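Local atomic coordinates of aerobactin synthase IucA (Klebsiella pneumoniae subsp. pneumoniae, PDB entry 5JM8), a protein that is an ATP-dependent NIS synthetase of aerobactin biosynthesis that probably joins citrate to N6-acetyl-N6-hydroxylysine. Residues 147-152 and 542-547; 185-190 and 246-251; 405-410 and 514-519. All blocks are in the same frame, centred on the assembly; numbering follows the deposited sequence.

Contact 1: residues 147-152 and 542-547. With ATP (adenosine-5'-triphosphate), chain I.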
loop_
_atom_site.group_PDB
_atom_site.type_symbol
_atom_site.label_atom_id
_atom_site.label_comp_id
_atom_site.label_asym_id
_atom_site.label_seq_id
_atom_site.Cartn_x
_atom_site.Cartn_y
_atom_site.Cartn_z
ATOM N N VAL A 147 -10.149 29.352 1.628
ATOM C CA VAL A 147 -10.739 30.588 2.132
ATOM C C VAL A 147 -9.769 31.309 3.056
ATOM O O VAL A 147 -9.704 32.537 3.065
ATOM C CB VAL A 147 -12.053 30.323 2.893
ATOM C CG1 VAL A 147 -12.579 31.609 3.517
ATOM C CG2 VAL A 147 -13.092 29.719 1.964
ATOM N N GLY A 148 -9.023 30.540 3.840
ATOM C CA GLY A 148 -8.083 31.104 4.789
ATOM C C GLY A 148 -8.773 31.435 6.096
ATOM O O GLY A 148 -9.747 30.783 6.468
ATOM N N HIS A 149 -8.270 32.449 6.793
ATOM C CA HIS A 149 -8.854 32.880 8.061
ATOM C C HIS A 149 -10.253 33.448 7.840
ATOM O O HIS A 149 -10.436 34.396 7.076
ATOM C CB HIS A 149 -7.964 33.920 8.735
ATOM C CG HIS A 149 -8.194 34.048 10.208
ATOM N ND1 HIS A 149 -9.433 34.307 10.749
ATOM C CD2 HIS A 149 -7.339 33.953 11.254
ATOM C CE1 HIS A 149 -9.334 34.363 12.066
ATOM N NE2 HIS A 149 -8.074 34.151 12.397
ATOM N N ALA A 150 -11.236 32.865 8.516
ATOM C CA ALA A 150 -12.635 33.177 8.253
ATOM C C ALA A 150 -13.015 34.570 8.741
ATOM O O ALA A 150 -14.002 35.143 8.277
ATOM C CB ALA A 150 -13.532 32.131 8.900
ATOM N N PHE A 151 -12.238 35.103 9.680
ATOM C CA PHE A 151 -12.489 36.431 10.236
ATOM C C PHE A 151 -11.274 37.340 10.075
ATOM O O PHE A 151 -10.879 38.049 10.998
ATOM C CB PHE A 151 -12.895 36.321 11.711
ATOM C CG PHE A 151 -14.311 35.872 11.905
ATOM C CD1 PHE A 151 -14.661 34.546 11.718
ATOM C CD2 PHE A 151 -15.296 36.773 12.263
ATOM C CE1 PHE A 151 -15.964 34.126 11.891
ATOM C CE2 PHE A 151 -16.601 36.360 12.435
ATOM C CZ PHE A 151 -16.936 35.036 12.246
ATOM N N HIS A 152 -10.686 37.292 8.884
ATOM C CA HIS A 152 -9.658 38.239 8.476
ATOM C C HIS A 152 -10.130 38.888 7.177
ATOM O O HIS A 152 -10.764 38.226 6.358
ATOM C CB HIS A 152 -8.307 37.543 8.285
ATOM C CG HIS A 152 -7.144 38.484 8.247
ATOM N ND1 HIS A 152 -6.707 39.081 7.083
ATOM C CD2 HIS A 152 -6.330 38.937 9.229
ATOM C CE1 HIS A 152 -5.674 39.859 7.351
ATOM N NE2 HIS A 152 -5.425 39.790 8.646
ATOM N N LYS A 542 -9.015 40.542 20.624
ATOM C CA LYS A 542 -8.346 41.355 19.609
ATOM C C LYS A 542 -8.872 41.041 18.207
ATOM O O LYS A 542 -8.865 39.886 17.775
ATOM C CB LYS A 542 -6.834 41.129 19.675
ATOM C CG LYS A 542 -6.018 41.950 18.689
ATOM C CD LYS A 542 -4.545 41.582 18.772
ATOM C CE LYS A 542 -3.740 42.209 17.648
ATOM N NZ LYS A 542 -3.780 43.691 17.701
ATOM N N GLY A 543 -9.323 42.080 17.506
ATOM C CA GLY A 543 -9.869 41.934 16.168
ATOM C C GLY A 543 -8.798 41.983 15.096
ATOM O O GLY A 543 -7.716 42.523 15.316
ATOM N N ASN A 544 -9.107 41.417 13.932
ATOM C CA ASN A 544 -8.166 41.360 12.817
ATOM C C ASN A 544 -8.392 42.463 11.784
ATOM O O ASN A 544 -7.459 42.872 11.093
ATOM C CB ASN A 544 -8.257 40.001 12.120
ATOM C CG ASN A 544 -7.757 38.865 12.985
ATOM O OD1 ASN A 544 -6.565 38.771 13.276
ATOM N ND2 ASN A 544 -8.665 37.986 13.389
ATOM N N PHE A 545 -9.628 42.940 11.680
ATOM C CA PHE A 545 -10.002 43.883 10.629
ATOM C C PHE A 545 -9.363 45.258 10.850
ATOM O O PHE A 545 -8.770 45.821 9.929
ATOM C CB PHE A 545 -11.528 44.006 10.551
ATOM C CG PHE A 545 -12.014 44.956 9.486
ATOM C CD1 PHE A 545 -12.010 46.321 9.716
ATOM C CD2 PHE A 545 -12.496 44.489 8.274
ATOM C CE1 PHE A 545 -12.459 47.204 8.754
ATOM C CE2 PHE A 545 -12.950 45.369 7.308
ATOM C CZ PHE A 545 -12.927 46.726 7.547
ATOM N N PHE A 546 -9.475 45.796 12.062
ATOM C CA PHE A 546 -8.919 47.116 12.355
ATOM C C PHE A 546 -7.447 47.006 12.733
ATOM O O PHE A 546 -6.715 47.996 12.714
ATOM C CB PHE A 546 -9.718 47.804 13.464
ATOM C CG PHE A 546 -11.118 48.161 13.057
ATOM C CD1 PHE A 546 -11.354 49.217 12.192
ATOM C CD2 PHE A 546 -12.196 47.433 13.527
ATOM C CE1 PHE A 546 -12.640 49.542 11.807
ATOM C CE2 PHE A 546 -13.482 47.752 13.148
ATOM C CZ PHE A 546 -13.705 48.811 12.286
ATOM N N CYS A 547 -7.014 45.794 13.065
ATOM C CA CYS A 547 -5.601 45.530 13.304
ATOM C C CYS A 547 -4.841 45.532 11.984
ATOM O O CYS A 547 -3.701 45.992 11.906
ATOM C CB CYS A 547 -5.411 44.191 14.018
ATOM S SG CYS A 547 -3.688 43.769 14.369
HETATM P PG ATP I . 2.883 26.630 12.067
HETATM O O1G ATP I . 3.524 25.935 10.893
HETATM O O2G ATP I . 1.612 25.966 12.541
HETATM O O3G ATP I . 3.841 26.951 13.188
HETATM P PB ATP I . 2.526 29.516 12.108
HETATM O O1B ATP I . 2.716 30.491 10.974
HETATM O O2B ATP I . 3.523 29.492 13.245
HETATM O O3B ATP I . 2.352 28.038 11.467
HETATM P PA ATP I . 0.406 31.132 13.154
HETATM O O1A ATP I . 1.528 32.079 13.500
HETATM O O2A ATP I . -0.665 30.835 14.175
HETATM O O3A ATP I . 1.044 29.721 12.714
HETATM O "O5'" ATP I . -0.337 31.615 11.813
HETATM C "C5'" ATP I . -1.412 30.818 11.327
HETATM C "C4'" ATP I . -1.523 30.882 9.810
HETATM O "O4'" ATP I . -2.658 30.109 9.416
HETATM C "C3'" ATP I . -1.726 32.293 9.279
HETATM O "O3'" ATP I . -0.791 32.548 8.222
HETATM C "C2'" ATP I . -3.155 32.340 8.772
HETATM O "O2'" ATP I . -3.255 33.018 7.521
HETATM C "C1'" ATP I . -3.556 30.883 8.617
HETATM N N9 ATP I . -4.944 30.641 9.071
HETATM C C8 ATP I . -5.917 30.150 8.286
HETATM N N7 ATP I . -7.080 30.039 8.975
HETATM C C5 ATP I . -6.848 30.465 10.228
HETATM C C6 ATP I . -7.648 30.607 11.462
HETATM N N6 ATP I . -8.954 30.252 11.455
HETATM N N1 ATP I . -7.030 31.094 12.562
HETATM C C2 ATP I . -5.729 31.443 12.556
HETATM N N3 ATP I . -4.948 31.338 11.465
HETATM C C4 ATP I . -5.437 30.866 10.291
#
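Asn544 fits its side chain against Phe151 and His152 just behind the adenine pocket of this NIS synthetase, where a loop of the IucA/IucC family region meets the segment leading into helix 545-549. Of the residues involved, Asn544 loses the most surface. Its CB lies 3.6 Å from His152 CD2, and the amide and imidazole planes are turned 49° apart, so the two groups meet at a slant and are not stacked. With CG beside its backbone N and anti to the carbonyl carbon (chi1 -68°), the Asn544 amide reaches the loop and brings ND2 to the carbonyl of Phe151. The ND2 to Phe151 O bond is weak: 3.3 Å long and bent to 135° at the hydrogen. That carbonyl also receives a weak bond from Ser22, so two marginal donors share it.

His152 is fixed by other partners. Its NE2 bonds to Asn287 and its ND1 to the backbone of Ala154, which constrains how the ring turns and leaves CD2 to meet Asn544. The Phe151 ring packs on other partners: Arg25 (cation-pi) and His62 (edge-to-face).

One layer nearer the nucleotide, His149 lies between Asn544 and ATP: its CE1 is 3.9 Å from Asn544 ND2, whereas adenine C6 lies 3.4 Å above one ring face, offset toward the rim. The closest approach to the base is His149 CD2 to ATP N1, 3.2 Å. Gly148 C approaches ATP N7 to 3.6 Å. Asn544 thus adjoins a base-contacting residue without reaching the base itself. The loop fixes the rotation of the His149 imidazole from within: Phe151 N donates to His149 ND1 at 3.1 Å, close to the ring plane.

Contact 2: residues 185-190 and 246-251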
loop_
_atom_site.group_PDB
_atom_site.type_symbol
_atom_site.label_atom_id
_atom_site.label_comp_id
_atom_site.label_asym_id
_atom_site.label_seq_id
_atom_site.Cartn_x
_atom_site.Cartn_y
_atom_site.Cartn_z
ATOM N N ASN A 185 30.229 24.998 6.125
ATOM C CA ASN A 185 31.213 24.731 7.168
ATOM C C ASN A 185 30.570 24.948 8.535
ATOM O O ASN A 185 29.867 25.935 8.748
ATOM C CB ASN A 185 32.448 25.626 6.998
ATOM C CG ASN A 185 33.573 25.271 7.964
ATOM O OD1 ASN A 185 33.334 24.880 9.104
ATOM N ND2 ASN A 185 34.810 25.417 7.506
ATOM N N LYS A 186 30.824 24.023 9.457
ATOM C CA LYS A 186 30.195 24.039 10.776
ATOM C C LYS A 186 30.448 25.337 11.541
ATOM O O LYS A 186 29.676 25.701 12.431
ATOM C CB LYS A 186 30.692 22.857 11.604
ATOM C CG LYS A 186 32.188 22.863 11.870
ATOM C CD LYS A 186 32.594 21.633 12.663
ATOM C CE LYS A 186 34.084 21.605 12.937
ATOM N NZ LYS A 186 34.477 20.380 13.682
ATOM N N THR A 187 31.526 26.032 11.192
ATOM C CA THR A 187 31.847 27.314 11.816
ATOM C C THR A 187 30.830 28.386 11.449
ATOM O O THR A 187 30.855 29.482 12.011
ATOM C CB THR A 187 33.243 27.823 11.406
ATOM O OG1 THR A 187 33.265 28.083 9.997
ATOM C CG2 THR A 187 34.323 26.806 11.752
ATOM N N GLN A 188 29.953 28.074 10.497
ATOM C CA GLN A 188 28.915 29.006 10.071
ATOM C C GLN A 188 27.510 28.456 10.320
ATOM O O GLN A 188 26.526 28.997 9.811
ATOM C CB GLN A 188 29.086 29.348 8.590
ATOM C CG GLN A 188 30.414 30.016 8.265
ATOM C CD GLN A 188 30.658 31.266 9.091
ATOM O OE1 GLN A 188 31.625 31.345 9.847
ATOM N NE2 GLN A 188 29.781 32.251 8.946
ATOM N N ILE A 189 27.428 27.387 11.107
ATOM C CA ILE A 189 26.147 26.779 11.459
ATOM C C ILE A 189 25.848 26.951 12.941
ATOM O O ILE A 189 26.509 26.351 13.789
ATOM C CB ILE A 189 26.119 25.278 11.113
ATOM C CG1 ILE A 189 26.182 25.091 9.597
ATOM C CG2 ILE A 189 24.855 24.622 11.667
ATOM C CD1 ILE A 189 26.379 23.656 9.161
ATOM N N ALA A 190 24.842 27.766 13.240
ATOM C CA ALA A 190 24.357 27.939 14.604
ATOM C C ALA A 190 23.062 27.160 14.774
ATOM O O ALA A 190 22.177 27.228 13.922
ATOM C CB ALA A 190 24.137 29.407 14.917
ATOM N N LYS A 246 34.537 32.653 0.358
ATOM C CA LYS A 246 35.454 32.082 1.336
ATOM C C LYS A 246 35.462 30.555 1.240
ATOM O O LYS A 246 36.361 29.892 1.758
ATOM C CB LYS A 246 35.059 32.542 2.744
ATOM C CG LYS A 246 35.870 31.948 3.889
ATOM C CD LYS A 246 37.328 32.355 3.866
ATOM C CE LYS A 246 38.044 31.801 5.091
ATOM N NZ LYS A 246 39.504 32.059 5.076
ATOM N N GLY A 247 34.459 30.005 0.562
ATOM C CA GLY A 247 34.354 28.569 0.379
ATOM C C GLY A 247 33.640 27.875 1.524
ATOM O O GLY A 247 33.590 26.646 1.577
ATOM N N LEU A 248 33.081 28.663 2.439
ATOM C CA LEU A 248 32.383 28.117 3.600
ATOM C C LEU A 248 30.941 27.751 3.267
ATOM O O LEU A 248 30.260 27.113 4.069
ATOM C CB LEU A 248 32.413 29.115 4.758
ATOM C CG LEU A 248 33.810 29.458 5.280
ATOM C CD1 LEU A 248 33.746 30.563 6.321
ATOM C CD2 LEU A 248 34.517 28.235 5.847
ATOM N N ILE A 249 30.479 28.168 2.091
ATOM C CA ILE A 249 29.170 27.767 1.590
ATOM C C ILE A 249 29.262 27.309 0.140
ATOM O O ILE A 249 29.842 27.995 -0.704
ATOM C CB ILE A 249 28.138 28.911 1.693
ATOM C CG1 ILE A 249 27.777 29.156 3.161
ATOM C CG2 ILE A 249 26.872 28.574 0.887
ATOM C CD1 ILE A 249 26.775 30.281 3.391
ATOM N N LYS A 250 28.676 26.147 -0.138
ATOM C CA LYS A 250 28.517 25.664 -1.502
ATOM C C LYS A 250 27.037 25.440 -1.784
ATOM O O LYS A 250 26.342 24.774 -1.019
ATOM C CB LYS A 250 29.308 24.372 -1.729
ATOM C CG LYS A 250 29.173 23.807 -3.139
ATOM C CD LYS A 250 29.963 22.523 -3.316
ATOM C CE LYS A 250 29.819 21.978 -4.731
ATOM N NZ LYS A 250 30.562 20.702 -4.924
ATOM N N ASP A 251 26.564 26.006 -2.887
ATOM C CA ASP A 251 25.171 25.879 -3.287
ATOM C C ASP A 251 24.944 24.593 -4.083
ATOM O O ASP A 251 25.363 24.485 -5.236
ATOM C CB ASP A 251 24.760 27.097 -4.116
ATOM C CG ASP A 251 23.280 27.121 -4.433
ATOM O OD1 ASP A 251 22.563 26.162 -4.076
ATOM O OD2 ASP A 251 22.830 28.108 -5.051
#
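Leu248 settles on Asn185 and Gln188 with one methyl to each, while a backbone bond ties the same place together. Its CD2 comes within 3.3 Å of Asn185 ND2 and 3.5 Å of Asn185 CB; CD1 rests on the aliphatic part of Gln188, 3.9 Å from CG. Between the main chains, Asn185 N donates to Leu248 O at 2.9 Å, and an N-H...O angle of 166° marks it as a nearly straight bond.

The next shell explains these positions. Asn185 OD1 accepts from Thr187 N at 3.0 Å, the defining bond of an Asx turn, with the donor above the carbonyl plane; this holds the amide so that ND2 faces the leucine. The bond from Gln188 N to Asn185 O (2.8 Å) adds a 3-10 turn. With CG anti to the carbonyl carbon (chi1 -61°), Gln188 lays CG against Leu248; the bend at chi2 then carries the amide to Asp335, whose carbonyl O accepts from NE2. On the other segment, Gly247 has a positive phi of 87° as the chain leaves helix 238-246 and turns toward strand 249-255.

The contact therefore lies at the end of the antiparallel pairing between strands 177-185 and 249-255, continued by backbone bonding of Lys250 with Ala183. Leu243 of helix 238-246 packs on both Leu248 and Gln188, and beyond the turn strand 189-193 pairs with strand 329-334 of another sheet.

Contact 3: residues 405-410 and 514-519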
loop_
_atom_site.group_PDB
_atom_site.type_symbol
_atom_site.label_atom_id
_atom_site.label_comp_id
_atom_site.label_asym_id
_atom_site.label_seq_id
_atom_site.Cartn_x
_atom_site.Cartn_y
_atom_site.Cartn_z
ATOM N N TYR A 405 -15.188 15.983 20.457
ATOM C CA TYR A 405 -14.280 17.106 20.254
ATOM C C TYR A 405 -13.939 17.754 21.590
ATOM O O TYR A 405 -12.790 18.112 21.843
ATOM C CB TYR A 405 -14.902 18.132 19.304
ATOM C CG TYR A 405 -14.172 19.459 19.254
ATOM C CD1 TYR A 405 -13.103 19.656 18.390
ATOM C CD2 TYR A 405 -14.562 20.517 20.063
ATOM C CE1 TYR A 405 -12.438 20.871 18.337
ATOM C CE2 TYR A 405 -13.903 21.733 20.019
ATOM C CZ TYR A 405 -12.842 21.904 19.154
ATOM O OH TYR A 405 -12.183 23.114 19.108
ATOM N N CYS A 406 -14.944 17.893 22.447
ATOM C CA CYS A 406 -14.746 18.464 23.773
ATOM C C CYS A 406 -13.830 17.593 24.628
ATOM O O CYS A 406 -12.915 18.094 25.281
ATOM C CB CYS A 406 -16.091 18.648 24.477
ATOM S SG CYS A 406 -17.192 19.821 23.672
ATOM N N HIS A 407 -14.082 16.289 24.619
ATOM C CA HIS A 407 -13.320 15.352 25.438
ATOM C C HIS A 407 -11.887 15.163 24.946
ATOM O O HIS A 407 -10.968 15.010 25.751
ATOM C CB HIS A 407 -14.016 13.990 25.477
ATOM C CG HIS A 407 -15.252 13.960 26.321
ATOM N ND1 HIS A 407 -16.499 13.682 25.803
ATOM C CD2 HIS A 407 -15.431 14.160 27.649
ATOM C CE1 HIS A 407 -17.394 13.715 26.775
ATOM N NE2 HIS A 407 -16.772 14.004 27.904
ATOM N N GLN A 408 -11.704 15.163 23.629
ATOM C CA GLN A 408 -10.397 14.891 23.037
ATOM C C GLN A 408 -9.539 16.138 22.849
ATOM O O GLN A 408 -8.312 16.064 22.949
ATOM C CB GLN A 408 -10.565 14.197 21.683
ATOM C CG GLN A 408 -11.188 12.811 21.760
ATOM C CD GLN A 408 -10.361 11.844 22.582
ATOM O OE1 GLN A 408 -9.195 12.105 22.884
ATOM N NE2 GLN A 408 -10.964 10.726 22.958
ATOM N N VAL A 409 -10.173 17.272 22.563
ATOM C CA VAL A 409 -9.438 18.503 22.287
ATOM C C VAL A 409 -9.446 19.461 23.476
ATOM O O VAL A 409 -8.388 19.838 23.981
ATOM C CB VAL A 409 -10.012 19.230 21.053
ATOM C CG1 VAL A 409 -9.235 20.512 20.765
ATOM C CG2 VAL A 409 -9.985 18.312 19.842
ATOM N N LEU A 410 -10.631 19.861 23.917
ATOM C CA LEU A 410 -10.740 20.889 24.946
ATOM C C LEU A 410 -10.236 20.401 26.301
ATOM O O LEU A 410 -9.589 21.152 27.031
ATOM C CB LEU A 410 -12.188 21.368 25.071
ATOM C CG LEU A 410 -12.806 21.998 23.818
ATOM C CD1 LEU A 410 -14.220 22.460 24.114
ATOM C CD2 LEU A 410 -11.960 23.157 23.302
ATOM N N ARG A 514 -21.070 23.763 26.765
ATOM C CA ARG A 514 -21.156 24.355 28.095
ATOM C C ARG A 514 -21.261 23.275 29.164
ATOM O O ARG A 514 -20.559 23.323 30.176
ATOM C CB ARG A 514 -22.355 25.297 28.187
ATOM C CG ARG A 514 -22.500 25.990 29.538
ATOM C CD ARG A 514 -23.748 26.854 29.580
ATOM N NE ARG A 514 -24.948 26.092 29.244
ATOM C CZ ARG A 514 -26.115 26.636 28.912
ATOM N NH1 ARG A 514 -26.254 27.955 28.871
ATOM N NH2 ARG A 514 -27.144 25.854 28.620
ATOM N N THR A 515 -22.149 22.309 28.932
ATOM C CA THR A 515 -22.339 21.185 29.847
ATOM C C THR A 515 -21.022 20.484 30.147
ATOM O O THR A 515 -20.686 20.237 31.302
ATOM C CB THR A 515 -23.326 20.144 29.273
ATOM O OG1 THR A 515 -24.590 20.766 29.012
ATOM C CG2 THR A 515 -23.527 18.989 30.250
ATOM N N LEU A 516 -20.274 20.168 29.096
ATOM C CA LEU A 516 -19.026 19.441 29.245
ATOM C C LEU A 516 -17.921 20.332 29.810
ATOM O O LEU A 516 -17.062 19.858 30.552
ATOM C CB LEU A 516 -18.608 18.846 27.900
ATOM C CG LEU A 516 -19.620 17.848 27.323
ATOM C CD1 LEU A 516 -19.185 17.364 25.953
ATOM C CD2 LEU A 516 -19.824 16.665 28.262
ATOM N N LEU A 517 -17.950 21.619 29.474
ATOM C CA LEU A 517 -16.992 22.570 30.033
ATOM C C LEU A 517 -17.235 22.747 31.530
ATOM O O LEU A 517 -16.303 23.000 32.294
ATOM C CB LEU A 517 -17.083 23.927 29.329
ATOM C CG LEU A 517 -16.516 24.061 27.910
ATOM C CD1 LEU A 517 -16.776 25.456 27.363
ATOM C CD2 LEU A 517 -15.029 23.757 27.876
ATOM N N ALA A 518 -18.492 22.609 31.942
ATOM C CA ALA A 518 -18.866 22.767 33.343
ATOM C C ALA A 518 -18.468 21.537 34.154
ATOM O O ALA A 518 -18.034 21.657 35.301
ATOM C CB ALA A 518 -20.361 23.029 33.469
ATOM N N GLU A 519 -18.622 20.358 33.557
ATOM C CA GLU A 519 -18.169 19.123 34.184
ATOM C C GLU A 519 -16.677 19.212 34.467
ATOM O O GLU A 519 -16.209 18.846 35.546
ATOM C CB GLU A 519 -18.455 17.910 33.293
ATOM C CG GLU A 519 -19.927 17.567 33.136
ATOM C CD GLU A 519 -20.150 16.376 32.220
ATOM O OE1 GLU A 519 -19.153 15.776 31.762
ATOM O OE2 GLU A 519 -21.324 16.040 31.954
#
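The imidazole of His407 meets the branched end of Leu516 obliquely, the two side chains crossing at about a right angle, with NE2 4.1 Å from Leu516 CD2. A second flat group, the Tyr405 ring, carries Val409 CB on one face, offset toward the rim; this is packing within its own helix. Both methyls of Leu516 touch the imidazole, and CD1 also lies 3.7 Å from Cys406 CB and 3.9 Å from Cys406 SG. One turn after Cys406, Leu410 sends CD1 to CD2 of Leu517, the residue next to Leu516, at 4.1 Å. No hydrogen bond joins the segments, so the evidence is for purely van der Waals helix packing. The short axes approach to 10.3 Å at a crossing angle of -50°.

Residues 406-410 form a wider, pi-type turn, seen in the weak Leu410 N to Tyr405 O bond of 3.5 Å beside the ordinary one from Val409 N.

Helix 475-500 lines the buried side, with Leu486 and Thr491 on Leu410 and Leu487 on Leu517. Helix 528-535 packs on Leu517 through Val533 and Leu534, which places the crossing of helices 394-420 and 506-521 within a helical bundle.

In the fold
Contacts 1 and 3 are largely buried, whereas contact 2 is more peripheral, its centre about 34 Å from that of the chain against 12 and 22 Å for the others. Contact 1 joins the two family regions beside ATP; contact 2 stays within the IucA/IucC part and contact 3 within the FhuF-like part, on opposite sides of the chain's centre. Chemistry follows place: a weak hydrogen bond from an asparagine amide near the nucleotide, a short, nearly straight backbone hydrogen bond at a sheet end, van der Waals packing without a hydrogen bond between helices. Helix 475-500 is common to contacts 1 and 3, although their nearest atoms are about 14 Å apart. Both other contacts are nested within the loop that contact 1 closes.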